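Local coordinates for protein transcobalamin-1 (Homo sapiens, PDB 4KKI) that binds vitamin B12 with femtomolar affinity, also recognises other corrinoids, and protects the vitamin from the acid of the stomach, at residues M190-L195 against M248-V253; H169-N174 against S218-S223; S53-V58 against I76-Y81; Q45-R50 against Q69-K74; L102-N107 against L300-D305. All coordinates share one frame; numbering follows the deposited sequence.

Contact 1: residues M190-L195 against M248-V253; sequences MAVLAL and MQALFV
Leu193 and Ala250 bring their CA atoms within 5.6 Å where helix segments 190-195 and 248-252 run side by side, their axes 8.5 Å apart and inclined at 33°. Val192 lies over the small side chain of Ala250, its CG1, anti to the backbone N, reaching to 3.7 Å from Ala250 CB. Leu193 CD1 sits 3.6 Å from Gln249 OE1, while Leu193 CD2 lies against the backbone of Gln249, 3.8 Å from Gln249 O, and also touches Val253 CG2. Leu193 and the extended Gln249 cross at about a right angle, and Gln249 OE1 is held by Phe299 N. An alanine in place of Leu193 would probably open a gap beside Gln249 and Val253, where the two methyls had been, and cost Val253 part of its apolar packing. Val192 also rests on Leu224 of helix 213-229. Within the helical barrel, mostly buried aliphatic groups pack together without a polar link between the two helices, and the one polar side chain spends its amide oxygen on a third part of the chain.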
# COMPACT_ATOMS: atom_id res chain seq x y z
N MET A 190 -2.74 -8.05 0.21
CA MET A 190 -1.87 -8.20 -0.95
C MET A 190 -1.36 -9.64 -1.06
O MET A 190 -1.20 -10.17 -2.16
CB MET A 190 -0.70 -7.21 -0.91
CG MET A 190 0.02 -7.06 -2.25
SD MET A 190 -1.06 -6.49 -3.58
CE MET A 190 -1.50 -4.85 -2.98
N ALA A 191 -1.12 -10.27 0.09
CA ALA A 191 -0.70 -11.67 0.12
C ALA A 191 -1.80 -12.56 -0.45
O ALA A 191 -1.53 -13.46 -1.24
CB ALA A 191 -0.35 -12.09 1.54
N VAL A 192 -3.04 -12.30 -0.05
CA VAL A 192 -4.19 -13.03 -0.58
C VAL A 192 -4.28 -12.90 -2.10
O VAL A 192 -4.54 -13.89 -2.79
CB VAL A 192 -5.50 -12.56 0.07
CG1 VAL A 192 -6.70 -13.04 -0.73
CG2 VAL A 192 -5.58 -13.05 1.51
N LEU A 193 -4.07 -11.70 -2.61
CA LEU A 193 -4.13 -11.47 -4.05
C LEU A 193 -3.02 -12.24 -4.76
O LEU A 193 -3.23 -12.82 -5.83
CB LEU A 193 -4.01 -9.98 -4.38
CG LEU A 193 -5.19 -9.10 -3.97
CD1 LEU A 193 -4.85 -7.63 -4.15
CD2 LEU A 193 -6.43 -9.46 -4.77
N ALA A 194 -1.84 -12.26 -4.14
CA ALA A 194 -0.69 -12.97 -4.69
C ALA A 194 -0.90 -14.48 -4.65
O ALA A 194 -0.70 -15.16 -5.65
CB ALA A 194 0.58 -12.59 -3.93
N LEU A 195 -1.29 -14.99 -3.49
CA LEU A 195 -1.52 -16.42 -3.32
C LEU A 195 -2.63 -16.92 -4.24
O LEU A 195 -2.57 -18.05 -4.74
CB LEU A 195 -1.86 -16.74 -1.86
CG LEU A 195 -0.75 -16.49 -0.83
CD1 LEU A 195 -1.26 -16.69 0.59
CD2 LEU A 195 0.44 -17.40 -1.10
N MET A 248 -10.90 -5.16 0.24
CA MET A 248 -12.05 -5.50 -0.61
C MET A 248 -11.62 -6.35 -1.80
O MET A 248 -12.28 -7.33 -2.13
CB MET A 248 -12.77 -4.23 -1.09
CG MET A 248 -13.45 -3.42 0.01
SD MET A 248 -14.17 -1.87 -0.59
CE MET A 248 -15.45 -2.49 -1.68
N GLN A 249 -10.51 -5.98 -2.43
CA GLN A 249 -9.96 -6.76 -3.54
C GLN A 249 -9.70 -8.20 -3.11
O GLN A 249 -10.09 -9.14 -3.80
CB GLN A 249 -8.64 -6.16 -4.05
CG GLN A 249 -8.78 -4.85 -4.79
CD GLN A 249 -7.49 -4.46 -5.49
OE1 GLN A 249 -6.80 -5.31 -6.06
NE2 GLN A 249 -7.14 -3.18 -5.44
N ALA A 250 -9.04 -8.35 -1.97
CA ALA A 250 -8.72 -9.67 -1.44
C ALA A 250 -9.98 -10.49 -1.19
O ALA A 250 -10.02 -11.68 -1.49
CB ALA A 250 -7.90 -9.54 -0.16
N LEU A 251 -11.01 -9.85 -0.64
CA LEU A 251 -12.27 -10.53 -0.37
C LEU A 251 -13.06 -10.80 -1.65
O LEU A 251 -13.82 -11.77 -1.73
CB LEU A 251 -13.12 -9.73 0.63
CG LEU A 251 -12.55 -9.57 2.04
CD1 LEU A 251 -13.49 -8.77 2.91
CD2 LEU A 251 -12.25 -10.92 2.67
N PHE A 252 -12.88 -9.93 -2.65
CA PHE A 252 -13.51 -10.12 -3.96
C PHE A 252 -13.13 -11.46 -4.57
O PHE A 252 -13.97 -12.15 -5.15
CB PHE A 252 -13.09 -9.01 -4.93
CG PHE A 252 -13.85 -7.72 -4.75
CD1 PHE A 252 -14.83 -7.60 -3.79
CD2 PHE A 252 -13.57 -6.63 -5.56
CE1 PHE A 252 -15.52 -6.41 -3.63
CE2 PHE A 252 -14.26 -5.44 -5.41
CZ PHE A 252 -15.24 -5.33 -4.44
N VAL A 253 -11.86 -11.83 -4.45
CA VAL A 253 -11.34 -13.02 -5.12
C VAL A 253 -11.30 -14.25 -4.22
O VAL A 253 -10.85 -15.31 -4.64
CB VAL A 253 -9.93 -12.77 -5.69
CG1 VAL A 253 -9.92 -11.52 -6.57
CG2 VAL A 253 -8.91 -12.63 -4.56

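Contact 2: residues H169-N174 against S218-S223; sequences HFTPEN and SIYTKS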
# COMPACT_ATOMS: atom_id res chain seq x y z
N HIS A 169 7.42 -19.25 2.92
CA HIS A 169 7.50 -17.93 3.55
C HIS A 169 6.16 -17.25 3.84
O HIS A 169 6.08 -16.40 4.72
CB HIS A 169 8.39 -16.99 2.73
CG HIS A 169 9.82 -17.43 2.65
ND1 HIS A 169 10.69 -17.32 3.72
CD2 HIS A 169 10.53 -17.98 1.64
CE1 HIS A 169 11.87 -17.78 3.37
NE2 HIS A 169 11.81 -18.19 2.12
N PHE A 170 5.12 -17.62 3.10
CA PHE A 170 3.84 -16.91 3.21
C PHE A 170 2.87 -17.48 4.24
O PHE A 170 1.69 -17.14 4.23
CB PHE A 170 3.16 -16.81 1.83
CG PHE A 170 3.71 -15.70 0.97
CD1 PHE A 170 4.91 -15.85 0.31
CD2 PHE A 170 3.01 -14.51 0.84
CE1 PHE A 170 5.42 -14.83 -0.48
CE2 PHE A 170 3.51 -13.49 0.05
CZ PHE A 170 4.72 -13.65 -0.61
N THR A 171 3.37 -18.34 5.12
CA THR A 171 2.57 -18.89 6.21
C THR A 171 1.95 -17.77 7.05
O THR A 171 2.64 -16.87 7.50
CB THR A 171 3.42 -19.76 7.14
OG1 THR A 171 4.43 -20.44 6.38
CG2 THR A 171 2.55 -20.78 7.87
N PRO A 172 0.62 -17.84 7.26
CA PRO A 172 -0.14 -16.80 7.97
C PRO A 172 0.37 -16.49 9.37
O PRO A 172 0.06 -15.43 9.91
CB PRO A 172 -1.55 -17.41 8.05
CG PRO A 172 -1.62 -18.34 6.89
CD PRO A 172 -0.24 -18.92 6.77
N GLU A 173 1.15 -17.40 9.95
CA GLU A 173 1.67 -17.18 11.30
C GLU A 173 3.02 -16.46 11.29
O GLU A 173 3.56 -16.13 12.34
CB GLU A 173 1.76 -18.51 12.06
CG GLU A 173 0.43 -19.22 12.23
CD GLU A 173 -0.61 -18.39 12.98
OE1 GLU A 173 -0.22 -17.63 13.89
OE2 GLU A 173 -1.81 -18.50 12.65
N ASN A 174 3.55 -16.22 10.09
CA ASN A 174 4.81 -15.51 9.94
C ASN A 174 4.72 -14.11 10.54
O ASN A 174 3.73 -13.41 10.35
CB ASN A 174 5.22 -15.42 8.47
CG ASN A 174 6.63 -14.87 8.29
OD1 ASN A 174 6.86 -13.67 8.38
ND2 ASN A 174 7.57 -15.76 8.02
N SER A 218 -4.08 -22.69 -0.37
CA SER A 218 -5.50 -22.47 -0.09
C SER A 218 -5.75 -22.30 1.40
O SER A 218 -6.55 -21.46 1.81
CB SER A 218 -6.34 -23.64 -0.63
OG SER A 218 -6.24 -23.73 -2.04
N ILE A 219 -5.06 -23.10 2.21
CA ILE A 219 -5.16 -23.01 3.66
C ILE A 219 -4.60 -21.68 4.15
O ILE A 219 -5.19 -21.04 5.03
CB ILE A 219 -4.45 -24.20 4.35
CG1 ILE A 219 -5.17 -25.51 4.02
CG2 ILE A 219 -4.40 -23.99 5.86
CD1 ILE A 219 -4.50 -26.74 4.59
N TYR A 220 -3.47 -21.27 3.58
CA TYR A 220 -2.88 -19.96 3.88
C TYR A 220 -3.89 -18.85 3.60
O TYR A 220 -4.09 -17.95 4.41
CB TYR A 220 -1.62 -19.70 3.05
CG TYR A 220 -0.42 -20.53 3.43
CD1 TYR A 220 -0.48 -21.47 4.44
CD2 TYR A 220 0.79 -20.36 2.76
CE1 TYR A 220 0.63 -22.23 4.79
CE2 TYR A 220 1.90 -21.10 3.10
CZ TYR A 220 1.82 -22.03 4.11
OH TYR A 220 2.93 -22.78 4.44
N THR A 221 -4.52 -18.93 2.43
CA THR A 221 -5.51 -17.95 2.01
C THR A 221 -6.71 -17.94 2.95
O THR A 221 -7.19 -16.87 3.34
CB THR A 221 -6.01 -18.21 0.57
OG1 THR A 221 -4.90 -18.24 -0.33
CG2 THR A 221 -6.97 -17.11 0.14
N LYS A 222 -7.18 -19.13 3.32
CA LYS A 222 -8.29 -19.27 4.26
C LYS A 222 -8.00 -18.56 5.58
O LYS A 222 -8.84 -17.82 6.10
CB LYS A 222 -8.58 -20.75 4.51
CG LYS A 222 -9.72 -21.01 5.48
CD LYS A 222 -10.04 -22.49 5.57
CE LYS A 222 -11.14 -22.76 6.58
NZ LYS A 222 -10.75 -22.38 7.97
N SER A 223 -6.80 -18.79 6.12
CA SER A 223 -6.39 -18.18 7.38
C SER A 223 -6.27 -16.65 7.26
O SER A 223 -6.70 -15.92 8.15
CB SER A 223 -5.06 -18.78 7.86
OG SER A 223 -4.59 -18.13 9.02
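Thr171 and Pro172 lie over one face of the Tyr220 ring and make the tight half of this contact. Thr171 CA stands above the middle of the ring, 3.9 Å from the centroid and 13° off its normal, a CH-pi contact made by the backbone of the loop. On the same face, Pro172 CD comes to 3.5 Å from Tyr220 CD1, the proline crossing the tyrosine at about a right angle. Pro172 then wedges between the ring and the next turn of the helix: its CG is 3.5 Å from Tyr220 O, and its CB is 3.3 Å from Ser223 OG, which is anti to its own backbone N (chi1 176°). Deeper in, Phe170 sends its ring away to Leu147 and Val151 of helix 144-156, while Leu195 of helix 185-203 touches both Phe170 and Tyr220.

The outer side is looser. Thr171 OG1 gives Tyr220 OH only a weak hydrogen bond of 3.4 Å, and the phenol has its stronger partner in Val167 O. Glu173, exposed, forms no more than a long, weak ion pair with Lys227. The arrangement is that of a type I turn, Thr171 to Asn174, placed just past the end of helix 163-169 and packed by its proline on helix 213-229 in the alpha domain.

Contact 3: residues S53-V58 against I76-Y81; sequences SAVNVV and IQQIKY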
# COMPACT_ATOMS: atom_id res chain seq x y z
N SER A 53 4.66 9.32 -6.72
CA SER A 53 4.76 8.38 -7.82
C SER A 53 3.58 8.50 -8.77
O SER A 53 2.47 8.88 -8.37
CB SER A 53 4.84 6.95 -7.28
OG SER A 53 4.84 6.00 -8.33
N ALA A 54 3.82 8.20 -10.04
CA ALA A 54 2.75 8.14 -11.03
C ALA A 54 2.47 6.68 -11.39
O ALA A 54 1.50 6.38 -12.08
CB ALA A 54 3.12 8.93 -12.28
N VAL A 55 3.32 5.79 -10.91
CA VAL A 55 3.19 4.36 -11.20
C VAL A 55 1.92 3.77 -10.59
O VAL A 55 1.12 3.16 -11.29
CB VAL A 55 4.41 3.58 -10.67
CG1 VAL A 55 4.20 2.08 -10.88
CG2 VAL A 55 5.68 4.06 -11.36
N ASN A 56 1.75 3.97 -9.29
CA ASN A 56 0.55 3.49 -8.59
C ASN A 56 -0.72 4.14 -9.14
O ASN A 56 -1.76 3.48 -9.26
CB ASN A 56 0.68 3.76 -7.09
CG ASN A 56 1.06 5.20 -6.78
OD1 ASN A 56 1.20 6.02 -7.69
ND2 ASN A 56 1.22 5.50 -5.50
N VAL A 57 -0.63 5.42 -9.46
CA VAL A 57 -1.76 6.18 -9.96
C VAL A 57 -2.23 5.66 -11.31
O VAL A 57 -3.42 5.39 -11.51
CB VAL A 57 -1.39 7.68 -10.08
CG1 VAL A 57 -2.47 8.44 -10.83
CG2 VAL A 57 -1.16 8.27 -8.69
N VAL A 58 -1.29 5.50 -12.24
CA VAL A 58 -1.61 5.02 -13.58
C VAL A 58 -2.10 3.57 -13.55
O VAL A 58 -3.05 3.22 -14.25
CB VAL A 58 -0.40 5.17 -14.54
CG1 VAL A 58 -0.63 4.41 -15.84
CG2 VAL A 58 -0.13 6.64 -14.83
N ILE A 76 6.02 7.20 -17.40
CA ILE A 76 7.04 6.73 -18.34
C ILE A 76 8.36 7.43 -18.06
O ILE A 76 9.42 6.80 -18.05
CB ILE A 76 6.62 6.97 -19.80
CG1 ILE A 76 5.36 6.17 -20.13
CG2 ILE A 76 7.75 6.59 -20.75
CD1 ILE A 76 5.51 4.68 -19.94
N GLN A 77 8.29 8.74 -17.81
CA GLN A 77 9.47 9.53 -17.48
C GLN A 77 10.12 9.01 -16.20
O GLN A 77 11.35 8.89 -16.13
CB GLN A 77 9.09 11.00 -17.32
CG GLN A 77 10.25 11.91 -16.97
CD GLN A 77 9.82 13.35 -16.75
OE1 GLN A 77 8.64 13.68 -16.86
NE2 GLN A 77 10.78 14.22 -16.44
N GLN A 78 9.31 8.71 -15.19
CA GLN A 78 9.83 8.15 -13.95
C GLN A 78 10.46 6.78 -14.17
O GLN A 78 11.53 6.48 -13.64
CB GLN A 78 8.72 8.04 -12.89
CG GLN A 78 8.24 9.37 -12.34
CD GLN A 78 7.19 9.21 -11.27
OE1 GLN A 78 6.59 8.15 -11.12
NE2 GLN A 78 6.95 10.27 -10.50
N ILE A 79 9.79 5.95 -14.97
CA ILE A 79 10.27 4.60 -15.24
C ILE A 79 11.59 4.64 -16.01
O ILE A 79 12.55 3.95 -15.64
CB ILE A 79 9.23 3.77 -16.02
CG1 ILE A 79 8.02 3.48 -15.12
CG2 ILE A 79 9.84 2.47 -16.52
CD1 ILE A 79 6.89 2.75 -15.82
N LYS A 80 11.65 5.45 -17.06
CA LYS A 80 12.86 5.58 -17.85
C LYS A 80 14.01 6.14 -17.02
O LYS A 80 15.16 5.75 -17.20
CB LYS A 80 12.62 6.44 -19.09
CG LYS A 80 11.81 5.75 -20.18
CD LYS A 80 11.67 6.63 -21.41
CE LYS A 80 10.95 5.90 -22.54
NZ LYS A 80 10.73 6.78 -23.72
N TYR A 81 13.69 7.05 -16.11
CA TYR A 81 14.71 7.64 -15.24
C TYR A 81 15.29 6.62 -14.28
O TYR A 81 16.51 6.48 -14.17
CB TYR A 81 14.13 8.83 -14.47
CG TYR A 81 15.03 9.31 -13.36
CD1 TYR A 81 16.19 10.02 -13.63
CD2 TYR A 81 14.71 9.07 -12.03
CE1 TYR A 81 17.02 10.46 -12.62
CE2 TYR A 81 15.53 9.51 -11.00
CZ TYR A 81 16.68 10.21 -11.31
OH TYR A 81 17.50 10.65 -10.29
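A capped helix start is tied here to the next helix of the α6-α6 barrel: Ala54, at the entrance to helix 55-63, meets Gln78 of helix 69-85. The cap itself is local, Ser53 OG accepting from Val55 N at 3.0 Å. Gln78 grips the same turn from the neighbouring helix. Its CG is anti to the carbonyl carbon (chi1 -70°) and the chain is extended beyond it, a shape that carries the amide across to the neighbouring backbone. There Gln78 OE1 accepts from Ala54 N at 3.0 Å in a nearly straight bond, 164° at the hydrogen, with the donor tilted 25° from the carbonyl plane. The other end of the amide is engaged too, NE2 donating to Thr52 O, and the two bonds together fix the rotation of the group. An alanine at Gln78 would lose this amide, and would probably leave Ala54 N without its mate and the turn before the helix freer to move.

The turn also faces the other domain, since Ser53 N is bonded to Ser381 OG of the C-terminal beta domain, and the Ser53 side chain lies about 7 Å from the bound cyanocobalamin. Beside the amide, one residue on in each segment, the contact is apolar and thin. Val55 and Ile79 both lean on helix 92-102 and touch each other lightly, Val55 CG2 standing 4.5 Å from Ile79 CG1.

Contact 4: residues Q45-R50 against Q69-K74; sequences QSNYNR and QTLMQK
Lys74 reaches from its helix to the carbonyls of Ser46 and Asn49. Fully extended, with CG anti to the backbone N (chi1 -179°), Lys74 places NZ 2.6 Å from Ser46 O and 2.8 Å from Asn49 O, in the latter case above the carbonyl plane. Ser46 O also takes Asn49 N, from the opposite face. Water 1 adds a bridge, accepting from Lys74 NZ at 2.8 Å and donating to Ser46 OG at 2.9 Å; that hydroxyl is bonded to Met43 O as well. The second set joins neutral groups: Asn47 OD1 accepts from Thr70 OG1 at 2.9 Å, and Asn47 ND2 returns a weak bond to Thr70 O. Van der Waals contact is slight: the Leu71 methyl CD2 lies against Asn47 OD1 (3.3 Å) and Ser46 OG. The ammonium group, held by two carbonyl oxygens and a water, with Thr52 O as a weak further acceptor, is likely to keep its charge, and it pins the loop after helix 37-45 to the start of helix 69-85.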
# COMPACT_ATOMS: atom_id res chain seq x y z
N GLN A 45 -4.06 16.02 -9.74
CA GLN A 45 -3.23 17.05 -9.12
C GLN A 45 -1.82 16.54 -8.84
O GLN A 45 -0.88 17.32 -8.70
CB GLN A 45 -3.83 17.59 -7.82
CG GLN A 45 -5.35 17.69 -7.77
CD GLN A 45 -5.93 18.80 -8.63
OE1 GLN A 45 -5.24 19.39 -9.46
NE2 GLN A 45 -7.21 19.09 -8.42
N SER A 46 -1.68 15.22 -8.76
CA SER A 46 -0.39 14.61 -8.46
C SER A 46 0.63 14.83 -9.59
O SER A 46 1.82 14.60 -9.41
CB SER A 46 -0.54 13.11 -8.16
OG SER A 46 -0.95 12.39 -9.31
N ASN A 47 0.14 15.29 -10.74
CA ASN A 47 1.01 15.70 -11.84
C ASN A 47 2.02 16.77 -11.42
O ASN A 47 3.15 16.79 -11.90
CB ASN A 47 0.18 16.23 -13.01
CG ASN A 47 -0.07 15.19 -14.08
OD1 ASN A 47 -1.21 14.83 -14.35
ND2 ASN A 47 1.00 14.69 -14.69
N TYR A 48 1.59 17.66 -10.53
CA TYR A 48 2.41 18.78 -10.09
C TYR A 48 3.29 18.44 -8.89
O TYR A 48 3.96 19.31 -8.34
CB TYR A 48 1.54 19.99 -9.77
CG TYR A 48 0.75 20.49 -10.96
CD1 TYR A 48 1.32 21.36 -11.88
CD2 TYR A 48 -0.56 20.08 -11.18
CE1 TYR A 48 0.61 21.82 -12.97
CE2 TYR A 48 -1.28 20.53 -12.26
CZ TYR A 48 -0.69 21.40 -13.16
OH TYR A 48 -1.40 21.86 -14.25
N ASN A 49 3.27 17.17 -8.48
CA ASN A 49 4.08 16.72 -7.35
C ASN A 49 5.17 15.76 -7.83
O ASN A 49 4.92 14.58 -8.06
CB ASN A 49 3.19 16.03 -6.31
CG ASN A 49 3.89 15.86 -4.97
OD1 ASN A 49 3.30 15.33 -4.03
ND2 ASN A 49 5.13 16.32 -4.88
N ARG A 50 6.38 16.29 -7.98
CA ARG A 50 7.50 15.51 -8.48
C ARG A 50 7.96 14.46 -7.46
O ARG A 50 8.67 13.52 -7.81
CB ARG A 50 8.66 16.43 -8.85
CG ARG A 50 9.47 15.97 -10.06
CD ARG A 50 10.42 17.06 -10.52
NE ARG A 50 11.05 16.73 -11.80
CZ ARG A 50 10.53 17.02 -12.98
NH1 ARG A 50 11.17 16.68 -14.09
NH2 ARG A 50 9.36 17.65 -13.06
N GLN A 69 -3.47 10.83 -20.03
CA GLN A 69 -2.24 11.08 -20.78
C GLN A 69 -1.13 11.72 -19.97
O GLN A 69 0.01 11.24 -19.98
CB GLN A 69 -2.53 11.93 -22.02
CG GLN A 69 -1.33 12.13 -22.92
CD GLN A 69 -0.79 10.83 -23.47
OE1 GLN A 69 -1.54 9.86 -23.64
NE2 GLN A 69 0.50 10.78 -23.76
N THR A 70 -1.45 12.81 -19.27
CA THR A 70 -0.45 13.54 -18.49
C THR A 70 0.22 12.65 -17.45
O THR A 70 1.44 12.67 -17.30
CB THR A 70 -1.07 14.76 -17.78
OG1 THR A 70 -2.25 14.36 -17.07
CG2 THR A 70 -1.45 15.83 -18.79
N LEU A 71 -0.59 11.88 -16.73
CA LEU A 71 -0.08 10.96 -15.73
C LEU A 71 0.70 9.82 -16.38
O LEU A 71 1.71 9.35 -15.85
CB LEU A 71 -1.22 10.41 -14.87
CG LEU A 71 -1.90 11.44 -13.96
CD1 LEU A 71 -3.18 10.88 -13.37
CD2 LEU A 71 -0.94 11.88 -12.86
N MET A 72 0.22 9.38 -17.54
CA MET A 72 0.90 8.34 -18.29
C MET A 72 2.31 8.79 -18.70
O MET A 72 3.27 8.04 -18.57
CB MET A 72 0.09 7.96 -19.53
CG MET A 72 0.78 6.99 -20.46
SD MET A 72 0.96 5.36 -19.71
CE MET A 72 -0.76 4.92 -19.48
N GLN A 73 2.41 10.02 -19.19
CA GLN A 73 3.69 10.60 -19.58
C GLN A 73 4.61 10.75 -18.37
O GLN A 73 5.82 10.51 -18.47
CB GLN A 73 3.49 11.97 -20.24
CG GLN A 73 2.79 11.90 -21.58
CD GLN A 73 2.33 13.26 -22.07
OE1 GLN A 73 1.72 13.37 -23.14
NE2 GLN A 73 2.61 14.30 -21.30
N LYS A 74 4.04 11.15 -17.24
CA LYS A 74 4.82 11.29 -16.02
C LYS A 74 5.40 9.95 -15.59
O LYS A 74 6.55 9.87 -15.18
CB LYS A 74 3.97 11.88 -14.90
CG LYS A 74 4.74 12.07 -13.59
CD LYS A 74 3.85 12.58 -12.47
CE LYS A 74 4.63 12.69 -11.17
NZ LYS A 74 3.75 13.00 -10.01
O HOH W 1 1.61 11.17 -9.82

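Contact 5: residues L102-N107 against L300-D305; sequences LGVCRN and LDINKD
Val104 and Asn303 meet through peptide groups, the flat units of this contact, no aromatic ring taking part. The peptides are joined loosely: Asn303 N donates to Val104 O at 3.2 Å, but the bent angle of 123° makes the bond weak. A straighter approach comes from Cys105, whose CA-H points at Asn303 O with a CA to O distance of 3.5 Å and 173° at the hydrogen. At the Gly103 peptide, Ile302 CG2 presses to 3.2 Å from Gly103 O. The Arg106 guanidinium leads away, and it is Arg106 CB that touches, 3.6 Å from Lys304 O. The Asn303 side-chain amide serves its own loop, OD1 accepting from Asp305 N at 3.2 Å in an Asx turn.

Apolar cover is modest. Val104 CG1 and Ile302 CG1 stand 4.4 Å apart, and both residues lean on helix 55-63, Val104 on Leu59 and Ile302 on Leu63. Cys105 points away from the 300-305 segment to form a disulfide with Cys308. The result is two irregular loop segments, weakly bonded to each other and backed by the Cys105-Cys308 disulfide, which fastens the end of the N-terminal alpha domain to the loop after helix 92-102 just before the flexible linker.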
# COMPACT_ATOMS: atom_id res chain seq x y z
N LEU A 102 2.72 -1.21 -16.27
CA LEU A 102 3.05 -1.26 -17.69
C LEU A 102 2.30 -2.37 -18.43
O LEU A 102 2.19 -2.34 -19.65
CB LEU A 102 4.56 -1.43 -17.89
CG LEU A 102 5.46 -0.22 -17.62
CD1 LEU A 102 6.93 -0.62 -17.66
CD2 LEU A 102 5.18 0.89 -18.63
N GLY A 103 1.79 -3.34 -17.69
CA GLY A 103 1.19 -4.50 -18.30
C GLY A 103 -0.23 -4.82 -17.88
O GLY A 103 -0.64 -5.98 -17.92
N VAL A 104 -0.99 -3.79 -17.47
CA VAL A 104 -2.40 -3.97 -17.12
C VAL A 104 -3.13 -4.57 -18.32
O VAL A 104 -3.97 -5.45 -18.18
CB VAL A 104 -3.06 -2.63 -16.75
CG1 VAL A 104 -4.53 -2.84 -16.39
CG2 VAL A 104 -2.33 -1.97 -15.60
N CYS A 105 -2.78 -4.07 -19.50
CA CYS A 105 -3.29 -4.59 -20.76
C CYS A 105 -2.23 -4.41 -21.84
O CYS A 105 -1.27 -3.66 -21.66
CB CYS A 105 -4.58 -3.87 -21.14
SG CYS A 105 -4.52 -2.07 -20.90
N ARG A 106 -2.41 -5.09 -22.96
CA ARG A 106 -1.42 -5.03 -24.04
C ARG A 106 -1.42 -3.68 -24.74
O ARG A 106 -2.43 -3.24 -25.29
CB ARG A 106 -1.65 -6.15 -25.06
CG ARG A 106 -0.70 -6.12 -26.24
CD ARG A 106 0.24 -7.31 -26.23
NE ARG A 106 1.08 -7.34 -27.43
CZ ARG A 106 0.71 -7.88 -28.58
NH1 ARG A 106 -0.49 -8.44 -28.70
NH2 ARG A 106 1.53 -7.87 -29.62
N ASN A 107 -0.27 -3.01 -24.71
CA ASN A 107 -0.08 -1.77 -25.45
C ASN A 107 1.39 -1.59 -25.81
O ASN A 107 2.22 -2.46 -25.54
CB ASN A 107 -0.60 -0.57 -24.66
CG ASN A 107 0.21 -0.30 -23.41
OD1 ASN A 107 0.83 -1.20 -22.85
ND2 ASN A 107 0.20 0.95 -22.96
N LEU A 300 -6.05 -8.86 -9.98
CA LEU A 300 -6.11 -10.09 -10.77
C LEU A 300 -6.80 -9.89 -12.12
O LEU A 300 -6.81 -10.80 -12.95
CB LEU A 300 -6.81 -11.21 -9.99
CG LEU A 300 -6.11 -11.64 -8.70
CD1 LEU A 300 -6.83 -12.81 -8.08
CD2 LEU A 300 -4.65 -11.98 -8.97
N ASP A 301 -7.36 -8.71 -12.33
CA ASP A 301 -8.00 -8.39 -13.61
C ASP A 301 -6.98 -7.92 -14.64
O ASP A 301 -7.33 -7.55 -15.76
CB ASP A 301 -9.09 -7.33 -13.41
CG ASP A 301 -10.25 -7.85 -12.60
OD1 ASP A 301 -10.55 -9.06 -12.70
OD2 ASP A 301 -10.86 -7.05 -11.86
N ILE A 302 -5.71 -7.94 -14.25
CA ILE A 302 -4.62 -7.60 -15.15
C ILE A 302 -4.40 -8.72 -16.17
O ILE A 302 -3.90 -9.79 -15.83
CB ILE A 302 -3.32 -7.32 -14.38
CG1 ILE A 302 -3.47 -6.06 -13.52
CG2 ILE A 302 -2.15 -7.18 -15.33
CD1 ILE A 302 -2.29 -5.76 -12.64
N ASN A 303 -4.79 -8.46 -17.41
CA ASN A 303 -4.58 -9.40 -18.50
C ASN A 303 -3.51 -8.86 -19.44
O ASN A 303 -3.77 -7.97 -20.25
CB ASN A 303 -5.89 -9.64 -19.25
CG ASN A 303 -5.85 -10.87 -20.15
OD1 ASN A 303 -4.78 -11.33 -20.54
ND2 ASN A 303 -7.02 -11.41 -20.47
N LYS A 304 -2.30 -9.40 -19.32
CA LYS A 304 -1.16 -8.91 -20.09
C LYS A 304 -1.33 -9.13 -21.59
O LYS A 304 -0.74 -8.41 -22.40
CB LYS A 304 0.15 -9.55 -19.61
CG LYS A 304 0.32 -11.00 -20.01
CD LYS A 304 1.60 -11.58 -19.42
CE LYS A 304 2.01 -12.86 -20.13
NZ LYS A 304 2.35 -12.60 -21.56
N ASP A 305 -2.15 -10.11 -21.96
CA ASP A 305 -2.42 -10.39 -23.36
C ASP A 305 -3.71 -9.73 -23.84
O ASP A 305 -4.65 -10.40 -24.27
CB ASP A 305 -2.45 -11.90 -23.62
CG ASP A 305 -1.09 -12.55 -23.44
OD1 ASP A 305 -0.27 -12.48 -24.39
OD2 ASP A 305 -0.83 -13.12 -22.37

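In the fold
From the N terminus, the chain opens contact 4 and then contact 3 before either closes, so these two short loops cross; both end on helix 69-85 and tie it to the chain around helix 55-63. Contact 5 opens next, at 102-107, and closes only at 300-305, almost two hundred residues later. Nested inside that long loop are contacts 2 and 1, which again cross: contact 2 joins the loop after helix 163-169 to helix 213-229, contact 1 joins helix 185-203 to helix 244-252, and Val192 packing on Thr221 connects the two. Contact 5 reaches both groups, Leu102 packing on Ile79 of contact 3 and Leu300 on Val253 of contact 1.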